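Mitochondrial enolase superfamily member 1 (Homo sapiens, PDB 4A35) catalyses the magnesium-dependent dehydration of L-fuconate to 2-keto-3-deoxy-L-fuconate, a step in the breakdown of L-fucose. Local coordinates at residues A[166-171]-A[345-350]; A[207-212]-A[236-241]; A[341-346]-A[368-373]. All coordinates share one frame; numbering follows the deposited sequence. Where two conformers were deposited one is given.

Contact 1. Residues A[166-171]-A[345-350]; sequences LEILQK and MAKKFE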
loop_
_atom_site.group_PDB
_atom_site.type_symbol
_atom_site.label_atom_id
_atom_site.label_comp_id
_atom_site.label_asym_id
_atom_site.label_seq_id
_atom_site.Cartn_x
_atom_site.Cartn_y
_atom_site.Cartn_z
ATOM N N LEU A 166 10.179 26.064 -4.656
ATOM C CA LEU A 166 11.274 27.000 -4.951
ATOM C C LEU A 166 11.319 28.129 -3.916
ATOM O O LEU A 166 12.404 28.538 -3.504
ATOM C CB LEU A 166 11.148 27.601 -6.357
ATOM C CG LEU A 166 11.555 26.661 -7.503
ATOM C CD1 LEU A 166 11.120 27.262 -8.874
ATOM C CD2 LEU A 166 13.060 26.394 -7.488
ATOM N N GLU A 167 10.155 28.650 -3.528
ATOM C CA GLU A 167 10.082 29.744 -2.560
ATOM C C GLU A 167 10.663 29.299 -1.173
ATOM O O GLU A 167 11.498 30.013 -0.589
ATOM C CB GLU A 167 8.631 30.228 -2.435
ATOM C CG GLU A 167 8.442 31.449 -1.561
ATOM C CD GLU A 167 6.980 31.834 -1.437
ATOM O OE1 GLU A 167 6.295 31.929 -2.483
ATOM O OE2 GLU A 167 6.512 32.010 -0.288
ATOM N N ILE A 168 10.316 28.089 -0.737
ATOM C CA ILE A 168 10.806 27.535 0.536
ATOM C C ILE A 168 12.356 27.361 0.458
ATOM O O ILE A 168 13.090 27.752 1.387
ATOM C CB ILE A 168 10.080 26.219 0.880
ATOM C CG1 ILE A 168 8.588 26.477 1.203
ATOM C CG2 ILE A 168 10.808 25.507 2.039
ATOM C CD1 ILE A 168 7.712 25.226 1.210
ATOM N N LEU A 169 12.841 26.880 -0.696
ATOM C CA LEU A 169 14.294 26.631 -0.856
ATOM C C LEU A 169 15.086 27.943 -0.980
ATOM O O LEU A 169 16.233 28.024 -0.524
ATOM C CB LEU A 169 14.560 25.729 -2.061
ATOM C CG LEU A 169 14.033 24.282 -1.875
ATOM C CD1 LEU A 169 13.871 23.609 -3.189
ATOM C CD2 LEU A 169 14.911 23.473 -0.876
ATOM N N GLN A 170 14.483 28.967 -1.599
ATOM C CA GLN A 170 15.139 30.281 -1.733
ATOM C C GLN A 170 15.279 30.902 -0.343
ATOM O O GLN A 170 16.366 31.383 0.027
ATOM C CB GLN A 170 14.365 31.203 -2.699
ATOM C CG GLN A 170 14.596 30.722 -4.158
ATOM C CD GLN A 170 13.659 31.322 -5.183
ATOM O OE1 GLN A 170 12.641 31.946 -4.846
ATOM N NE2 GLN A 170 13.942 31.069 -6.469
ATOM N N LYS A 171 14.208 30.837 0.442
ATOM C CA LYS A 171 14.181 31.358 1.818
ATOM C C LYS A 171 15.222 30.599 2.685
ATOM O O LYS A 171 15.910 31.203 3.523
ATOM C CB LYS A 171 12.756 31.209 2.389
ATOM C CG LYS A 171 12.474 32.028 3.635
ATOM C CD LYS A 171 10.973 32.164 3.855
ATOM C CE LYS A 171 10.626 32.661 5.234
ATOM N NZ LYS A 171 9.188 33.031 5.329
ATOM N N MET A 345 6.580 19.812 2.104
ATOM C CA MET A 345 5.168 19.966 2.521
ATOM C C MET A 345 5.066 20.273 4.023
ATOM O O MET A 345 4.317 21.147 4.411
ATOM C CB MET A 345 4.342 18.697 2.221
ATOM C CG MET A 345 3.989 18.536 0.723
ATOM S SD MET A 345 2.754 17.241 0.470
ATOM C CE MET A 345 3.713 15.763 0.996
ATOM N N ALA A 346 5.890 19.584 4.878
ATOM C CA ALA A 346 5.844 19.789 6.333
ATOM C C ALA A 346 6.219 21.249 6.655
ATOM O O ALA A 346 5.601 21.850 7.518
ATOM C CB ALA A 346 6.837 18.828 7.005
ATOM N N LYS A 347 7.238 21.810 5.970
ATOM C CA LYS A 347 7.608 23.241 6.175
ATOM C C LYS A 347 6.447 24.181 5.725
ATOM O O LYS A 347 6.117 25.133 6.445
ATOM C CB LYS A 347 8.911 23.576 5.416
ATOM C CG LYS A 347 9.407 25.033 5.567
ATOM C CD LYS A 347 9.420 25.545 7.010
ATOM C CE LYS A 347 10.062 26.898 7.001
ATOM N NZ LYS A 347 9.728 27.623 8.256
ATOM N N LYS A 348 5.877 23.923 4.533
ATOM C CA LYS A 348 4.728 24.669 3.958
ATOM C C LYS A 348 3.566 24.719 4.989
ATOM O O LYS A 348 2.989 25.797 5.202
ATOM C CB LYS A 348 4.274 24.034 2.615
ATOM C CG LYS A 348 3.102 24.774 1.924
ATOM C CD LYS A 348 3.593 25.947 1.052
ATOM C CE LYS A 348 2.519 26.945 0.633
ATOM N NZ LYS A 348 1.465 26.324 -0.168
ATOM N N PHE A 349 3.329 23.594 5.719
ATOM C CA PHE A 349 2.312 23.508 6.764
ATOM C C PHE A 349 2.854 23.885 8.172
ATOM O O PHE A 349 2.096 23.807 9.161
ATOM C CB PHE A 349 1.726 22.079 6.794
ATOM C CG PHE A 349 0.705 21.823 5.712
ATOM C CD1 PHE A 349 1.102 21.396 4.438
ATOM C CD2 PHE A 349 -0.660 22.006 5.960
ATOM C CE1 PHE A 349 0.144 21.171 3.425
ATOM C CE2 PHE A 349 -1.619 21.774 4.954
ATOM C CZ PHE A 349 -1.217 21.342 3.698
ATOM N N GLU A 350 4.184 24.241 8.274
ATOM C CA GLU A 350 4.824 24.599 9.549
ATOM C C GLU A 350 4.657 23.478 10.624
ATOM O O GLU A 350 4.304 23.745 11.781
ATOM C CB GLU A 350 4.313 25.978 10.065
ATOM C CG GLU A 350 4.807 27.134 9.216
ATOM C CD GLU A 350 6.311 27.357 9.217
ATOM O OE1 GLU A 350 7.001 26.918 10.167
ATOM O OE2 GLU A 350 6.790 28.044 8.291
#
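Ile168 and Lys348 bring the backbones closest, with 7.5 Å between Ile168 CA and Lys348 CA. Residues 166-171 form the last turns of helix 162-171, whereas 345-350 carry helix 335-348 past its C-terminal end. That end is a Schellman motif: Glu350 has a positive phi of 55°, and its N bonds to Lys347 O at 2.8 Å, one of two bonds back into the last turn. No hydrogen bond joins the two segments, and the 145 Å² they bury together comes mainly from Ile168 and the aliphatic parts of two lysines.

Ile168 touches both lysines, each with a different branch. Its CG2 lies 3.8 Å from Lys347 CG, the two side chains passing alongside each other in opposite directions. The longer branch reaches further, to CD1, which stops 3.9 Å from Lys348 CB; here the side chains cross nearly at right angles. Val377 of helix 362-377 touches both Ile168 and Lys347, and Leu160 adds a further apolar neighbour to Ile168. The contact joins helix 162-171, which comes before strand 188-192, probably the first of the barrel, to the end of an outer helix of the enolase-superfamily beta/alpha barrel.

The charged ends of the lysines turn to other partners. Lys347 leaves its backbone with CG opposite N (chi1 -179°) and then bends at chi2 (47°), which takes NZ back over the helix terminus to Glu350. The resulting salt bridge measures 3.0 Å from Lys347 NZ to Glu350 OE2, met on the syn side of the carboxylate, while the approach of the same NZ to Glu350 OE1 is weak. Lys348 NZ donates to Val159 O in the loop before helix 162-171 and makes a weak, long ion pair with Asp164 of that helix.

Contact 2. Residues A[207-212]-A[236-241]; sequences QLCAQA and QIIRDM
Apolar contacts carry this interface, beginning with Cys209 and Met241, whose CA atoms are 6.6 Å apart. Cys209 CB lies 3.8 Å from Met241 CG, while the sulfur of the cysteine points to a different residue, with Cys209 SG 3.8 Å from Ile238 CG1. Met241 bends at chi2 (-67°) and chi3 (-65°), which brings its methyl against Ala210: Met241 CE sits 3.6 Å from Ala210 N and 3.7 Å from Ala210 CB.

No hydrogen bond crosses between the two segments. Within 236-241, Gln236 NE2 donates to Asp240 OD1 at 2.9 Å, one turn on; the acceptor lies in the amide plane, but the donor meets the carboxylate from above its plane. A second, weak bond runs to Asp240 OD2. Arg239 NH1 bonds to Lys246 O and Gly243 O, and its NH2 to Phe271 O.

The segment axes approach to 10.0 Å and cross at -29°, running in roughly the same direction. Ile238 also touches Val222 and Leu248 on the parallel strands 219-223 and 247-251. Two near-parallel helices joined through a parallel strand, and packed over the inner strands, are the outer layer of an enolase-superfamily beta/alpha barrel.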
loop_
_atom_site.group_PDB
_atom_site.type_symbol
_atom_site.label_atom_id
_atom_site.label_comp_id
_atom_site.label_asym_id
_atom_site.label_seq_id
_atom_site.Cartn_x
_atom_site.Cartn_y
_atom_site.Cartn_z
ATOM N N GLN A 207 18.589 -0.926 34.406
ATOM C CA GLN A 207 19.992 -0.992 33.939
ATOM C C GLN A 207 20.180 -0.221 32.609
ATOM O O GLN A 207 21.105 0.600 32.493
ATOM C CB GLN A 207 20.434 -2.456 33.790
ATOM C CG GLN A 207 20.723 -3.119 35.149
ATOM C CD GLN A 207 20.996 -4.613 35.137
ATOM O OE1 GLN A 207 20.349 -5.416 34.447
ATOM N NE2 GLN A 207 21.910 -5.027 35.993
ATOM N N LEU A 208 19.281 -0.452 31.636
ATOM C CA LEU A 208 19.338 0.246 30.327
ATOM C C LEU A 208 19.167 1.763 30.483
ATOM O O LEU A 208 19.923 2.538 29.867
ATOM C CB LEU A 208 18.279 -0.298 29.387
ATOM C CG LEU A 208 18.488 -1.745 28.953
ATOM C CD1 LEU A 208 17.229 -2.259 28.311
ATOM C CD2 LEU A 208 19.710 -1.877 28.023
ATOM N N CYS A 209 18.213 2.172 31.333
ATOM C CA CYS A 209 17.965 3.595 31.649
ATOM C C CYS A 209 19.208 4.243 32.257
ATOM O O CYS A 209 19.651 5.288 31.780
ATOM C CB CYS A 209 16.769 3.737 32.578
ATOM S SG CYS A 209 15.185 3.436 31.767
ATOM N N ALA A 210 19.772 3.614 33.320
ATOM C CA ALA A 210 20.960 4.118 33.994
ATOM C C ALA A 210 22.117 4.267 33.016
ATOM O O ALA A 210 22.802 5.298 33.036
ATOM C CB ALA A 210 21.348 3.184 35.147
ATOM N N GLN A 211 22.318 3.273 32.135
ATOM C CA GLN A 211 23.418 3.332 31.159
ATOM C C GLN A 211 23.190 4.495 30.155
ATOM O O GLN A 211 24.096 5.310 29.929
ATOM C CB GLN A 211 23.594 1.987 30.435
ATOM C CG GLN A 211 24.777 1.951 29.472
ATOM C CD GLN A 211 26.115 2.056 30.180
ATOM O OE1 GLN A 211 26.462 1.236 31.042
ATOM N NE2 GLN A 211 26.901 3.072 29.828
ATOM N N ALA A 212 21.961 4.622 29.618
ATOM C CA ALA A 212 21.623 5.716 28.694
ATOM C C ALA A 212 21.842 7.081 29.380
ATOM O O ALA A 212 22.488 7.959 28.807
ATOM C CB ALA A 212 20.171 5.578 28.237
ATOM N N GLN A 236 6.430 3.978 34.499
ATOM C CA GLN A 236 6.769 4.375 35.887
ATOM C C GLN A 236 8.290 4.256 36.130
ATOM O O GLN A 236 8.918 5.209 36.606
ATOM C CB GLN A 236 6.004 3.542 36.926
ATOM C CG GLN A 236 6.131 4.096 38.365
ATOM C CD GLN A 236 5.510 5.466 38.485
ATOM O OE1 GLN A 236 4.320 5.646 38.282
ATOM N NE2 GLN A 236 6.310 6.474 38.730
ATOM N N ILE A 237 8.875 3.135 35.740
ATOM C CA ILE A 237 10.321 2.912 35.902
ATOM C C ILE A 237 11.111 3.975 35.122
ATOM O O ILE A 237 12.026 4.582 35.683
ATOM C CB ILE A 237 10.731 1.466 35.507
ATOM C CG1 ILE A 237 10.244 0.458 36.580
ATOM C CG2 ILE A 237 12.257 1.346 35.260
ATOM C CD1 ILE A 237 10.095 -0.924 36.106
ATOM N N ILE A 238 10.760 4.214 33.846
ATOM C CA ILE A 238 11.530 5.166 33.049
ATOM C C ILE A 238 11.382 6.583 33.629
ATOM O O ILE A 238 12.384 7.258 33.840
ATOM C CB ILE A 238 11.160 5.092 31.548
ATOM C CG1 ILE A 238 11.515 3.680 30.983
ATOM C CG2 ILE A 238 11.879 6.198 30.760
ATOM C CD1 ILE A 238 10.867 3.439 29.522
ATOM N N ARG A 239 10.143 7.026 33.860
ATOM C CA ARG A 239 9.870 8.369 34.369
ATOM C C ARG A 239 10.562 8.607 35.741
ATOM O O ARG A 239 11.110 9.696 35.923
ATOM C CB ARG A 239 8.339 8.649 34.391
ATOM C CG ARG A 239 7.927 10.082 34.745
ATOM C CD ARG A 239 8.694 11.148 33.990
ATOM N NE ARG A 239 7.995 11.597 32.789
ATOM C CZ ARG A 239 8.523 12.424 31.905
ATOM N NH1 ARG A 239 9.780 12.841 32.042
ATOM N NH2 ARG A 239 7.811 12.827 30.857
ATOM N N ASP A 240 10.664 7.580 36.621
ATOM C CA ASP A 240 11.374 7.678 37.901
ATOM C C ASP A 240 12.900 7.750 37.710
ATOM O O ASP A 240 13.569 8.379 38.536
ATOM C CB ASP A 240 11.047 6.484 38.810
ATOM C CG ASP A 240 9.635 6.453 39.389
ATOM O OD1 ASP A 240 8.918 7.509 39.311
ATOM O OD2 ASP A 240 9.222 5.375 39.869
ATOM N N MET A 241 13.453 7.058 36.675
ATOM C CA MET A 241 14.905 7.063 36.391
ATOM C C MET A 241 15.314 8.386 35.761
ATOM O O MET A 241 16.348 8.935 36.123
ATOM C CB MET A 241 15.340 5.921 35.438
ATOM C CG MET A 241 15.284 4.486 35.991
ATOM S SD MET A 241 16.435 4.058 37.308
ATOM C CE MET A 241 18.019 4.205 36.446
#

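Contact 3. Residues A[341-346]-A[368-373]; sequences SVLLMA and HLIIFD
Leu343 is the hub of the apolar contact, since every close pair between the segments involves it. The axes of the segments 341-346 and 368-373 approach to 11.1 Å and cross at -37°, and the CA atoms of Leu343 and Asp373 come within 6.8 Å. Leu343 has CG beside its backbone N (chi1 -69°), which aims the fork of the side chain across to helix 362-377. One methyl, Leu343 CD1, reaches the edge of the Phe372 ring, near the ring plane, at 4.2 Å from Phe372 CD2. It also lies 3.7 Å from Leu369 O, a carbonyl already bonded by Asp373 N one turn along. The other methyl, Leu343 CD2, lies 3.7 Å from Asp373 OD1 and makes a looser contact with Ile370 CD1.

The polar link is indirect. One water donates to Leu343 O at 3.0 Å and to Asp373 OD1 at 2.7 Å, joining the backbone of helix 335-348 to a side chain of helix 362-377. Asp373 CG stands opposite its backbone N (chi1 178°), which carries the carboxylate out to this water. The second oxygen, OD2, accepts from Ser378 OG.

Asp373 also belongs, with Tyr188 and Ser380, to a magnesium site distinct from the one formed by Asp251, Glu277 and Glu306, which holds the catalytic ion.

Asp373 is buried, yet a water and the Ser378 hydroxyl meet its two oxygens, and a magnesium ion lies about 3 Å from the side chain. The two hydrogen bonds, one to each oxygen, should restrict rotation of the carboxylate; together with the nearby ion they would probably favour the anionic form, while the leucine methyl adds contact without competing for the oxygens.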
loop_
_atom_site.group_PDB
_atom_site.type_symbol
_atom_site.label_atom_id
_atom_site.label_comp_id
_atom_site.label_asym_id
_atom_site.label_seq_id
_atom_site.Cartn_x
_atom_site.Cartn_y
_atom_site.Cartn_z
ATOM N N SER A 341 10.001 15.905 -1.034
ATOM C CA SER A 341 8.630 16.453 -1.238
ATOM C C SER A 341 7.876 16.528 0.100
ATOM O O SER A 341 7.132 17.491 0.330
ATOM C CB SER A 341 7.848 15.617 -2.256
ATOM O OG SER A 341 7.374 14.355 -1.809
ATOM N N VAL A 342 8.127 15.545 1.002
ATOM C CA VAL A 342 7.436 15.500 2.299
ATOM C C VAL A 342 8.084 16.559 3.214
ATOM O O VAL A 342 7.368 17.247 3.919
ATOM C CB VAL A 342 7.449 14.065 2.878
ATOM C CG1 VAL A 342 6.891 14.041 4.318
ATOM C CG2 VAL A 342 6.598 13.124 1.996
ATOM N N LEU A 343 9.436 16.690 3.233
ATOM C CA LEU A 343 10.059 17.773 4.027
ATOM C C LEU A 343 9.490 19.136 3.604
ATOM O O LEU A 343 9.239 20.017 4.436
ATOM C CB LEU A 343 11.606 17.796 3.817
ATOM C CG LEU A 343 12.342 16.603 4.419
ATOM C CD1 LEU A 343 13.824 16.621 3.968
ATOM C CD2 LEU A 343 12.217 16.613 5.976
ATOM N N LEU A 344 9.393 19.345 2.289
ATOM C CA LEU A 344 8.874 20.634 1.780
ATOM C C LEU A 344 7.393 20.849 2.141
ATOM O O LEU A 344 7.033 21.947 2.569
ATOM C CB LEU A 344 9.091 20.747 0.261
ATOM C CG LEU A 344 10.562 20.909 -0.181
ATOM C CD1 LEU A 344 10.700 20.544 -1.673
ATOM C CD2 LEU A 344 11.072 22.327 0.134
ATOM N N MET A 345 6.580 19.812 2.104
ATOM C CA MET A 345 5.168 19.966 2.521
ATOM C C MET A 345 5.066 20.273 4.023
ATOM O O MET A 345 4.317 21.147 4.411
ATOM C CB MET A 345 4.342 18.697 2.221
ATOM C CG MET A 345 3.989 18.536 0.723
ATOM S SD MET A 345 2.754 17.241 0.470
ATOM C CE MET A 345 3.713 15.763 0.996
ATOM N N ALA A 346 5.890 19.584 4.878
ATOM C CA ALA A 346 5.844 19.789 6.333
ATOM C C ALA A 346 6.219 21.249 6.655
ATOM O O ALA A 346 5.601 21.850 7.518
ATOM C CB ALA A 346 6.837 18.828 7.005
ATOM N N HIS A 368 21.082 12.189 6.915
ATOM C CA HIS A 368 21.378 13.101 5.806
ATOM C C HIS A 368 20.170 13.971 5.501
ATOM O O HIS A 368 20.315 15.147 5.198
ATOM C CB HIS A 368 21.748 12.284 4.527
ATOM C CG HIS A 368 23.075 11.588 4.582
ATOM N ND1 HIS A 368 24.224 12.187 4.069
ATOM C CD2 HIS A 368 23.387 10.364 5.054
ATOM C CE1 HIS A 368 25.197 11.318 4.284
ATOM N NE2 HIS A 368 24.737 10.193 4.854
ATOM N N LEU A 369 18.986 13.362 5.515
ATOM C CA LEU A 369 17.769 14.077 5.132
ATOM C C LEU A 369 17.423 15.180 6.167
ATOM O O LEU A 369 17.019 16.290 5.789
ATOM C CB LEU A 369 16.596 13.097 4.941
ATOM C CG LEU A 369 16.791 12.013 3.859
ATOM C CD1 LEU A 369 15.591 10.985 3.870
ATOM C CD2 LEU A 369 16.966 12.605 2.505
ATOM N N ILE A 370 17.556 14.864 7.457
ATOM C CA ILE A 370 17.177 15.828 8.495
ATOM C C ILE A 370 18.257 16.933 8.687
ATOM O O ILE A 370 17.889 18.071 8.985
ATOM C CB ILE A 370 16.755 15.122 9.804
ATOM C CG1 ILE A 370 15.790 16.004 10.621
ATOM C CG2 ILE A 370 17.924 14.561 10.653
ATOM C CD1 ILE A 370 14.342 16.356 9.897
ATOM N N ILE A 371 19.555 16.609 8.443
ATOM C CA ILE A 371 20.594 17.633 8.469
ATOM C C ILE A 371 20.291 18.622 7.307
ATOM O O ILE A 371 20.361 19.831 7.497
ATOM C CB ILE A 371 21.989 17.011 8.436
ATOM C CG1 ILE A 371 22.297 16.350 9.834
ATOM C CG2 ILE A 371 23.078 18.027 8.013
ATOM C CD1 ILE A 371 23.442 15.395 9.774
ATOM N N PHE A 372 19.982 18.070 6.106
ATOM C CA PHE A 372 19.583 18.898 4.958
ATOM C C PHE A 372 18.338 19.747 5.326
ATOM O O PHE A 372 18.338 20.955 5.064
ATOM C CB PHE A 372 19.352 18.071 3.677
ATOM C CG PHE A 372 18.563 18.852 2.624
ATOM C CD1 PHE A 372 19.166 19.880 1.899
ATOM C CD2 PHE A 372 17.201 18.597 2.413
ATOM C CE1 PHE A 372 18.433 20.612 0.942
ATOM C CE2 PHE A 372 16.459 19.375 1.505
ATOM C CZ PHE A 372 17.090 20.368 0.764
ATOM N N ASP A 373 17.341 19.131 5.992
ATOM C CA ASP A 373 16.132 19.842 6.406
ATOM C C ASP A 373 16.524 21.094 7.250
ATOM O O ASP A 373 16.041 22.209 6.982
ATOM C CB ASP A 373 15.187 18.928 7.205
ATOM C CG ASP A 373 13.977 19.701 7.654
ATOM O OD1 ASP A 373 13.203 20.129 6.781
ATOM O OD2 ASP A 373 13.865 19.980 8.879
HETATM O O HOH W 1 10.579 20.559 7.026
#

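How the contacts relate
Contacts 1 and 3 use the same helix, 335-348, share Met345 and Ala346, and touch directly: Ile168 CD1 of contact 1 lies 3.6 Å from Leu344 O of contact 3. Their centres are 10 Å apart, yet the first is a surface contact at the helix terminus, where lysine chains supply the apolar area, and the other is wholly buried, with a leucine, a water and a magnesium site. Contact 2, partly buried, stands apart, its nearest atoms about 20 Å from contact 3. Contacts 2 and 3 pair successive, similarly directed helices around the barrel and rest mainly on apolar side chains, but contact 3 adds a water bridge, while contact 2 has no polar link across it.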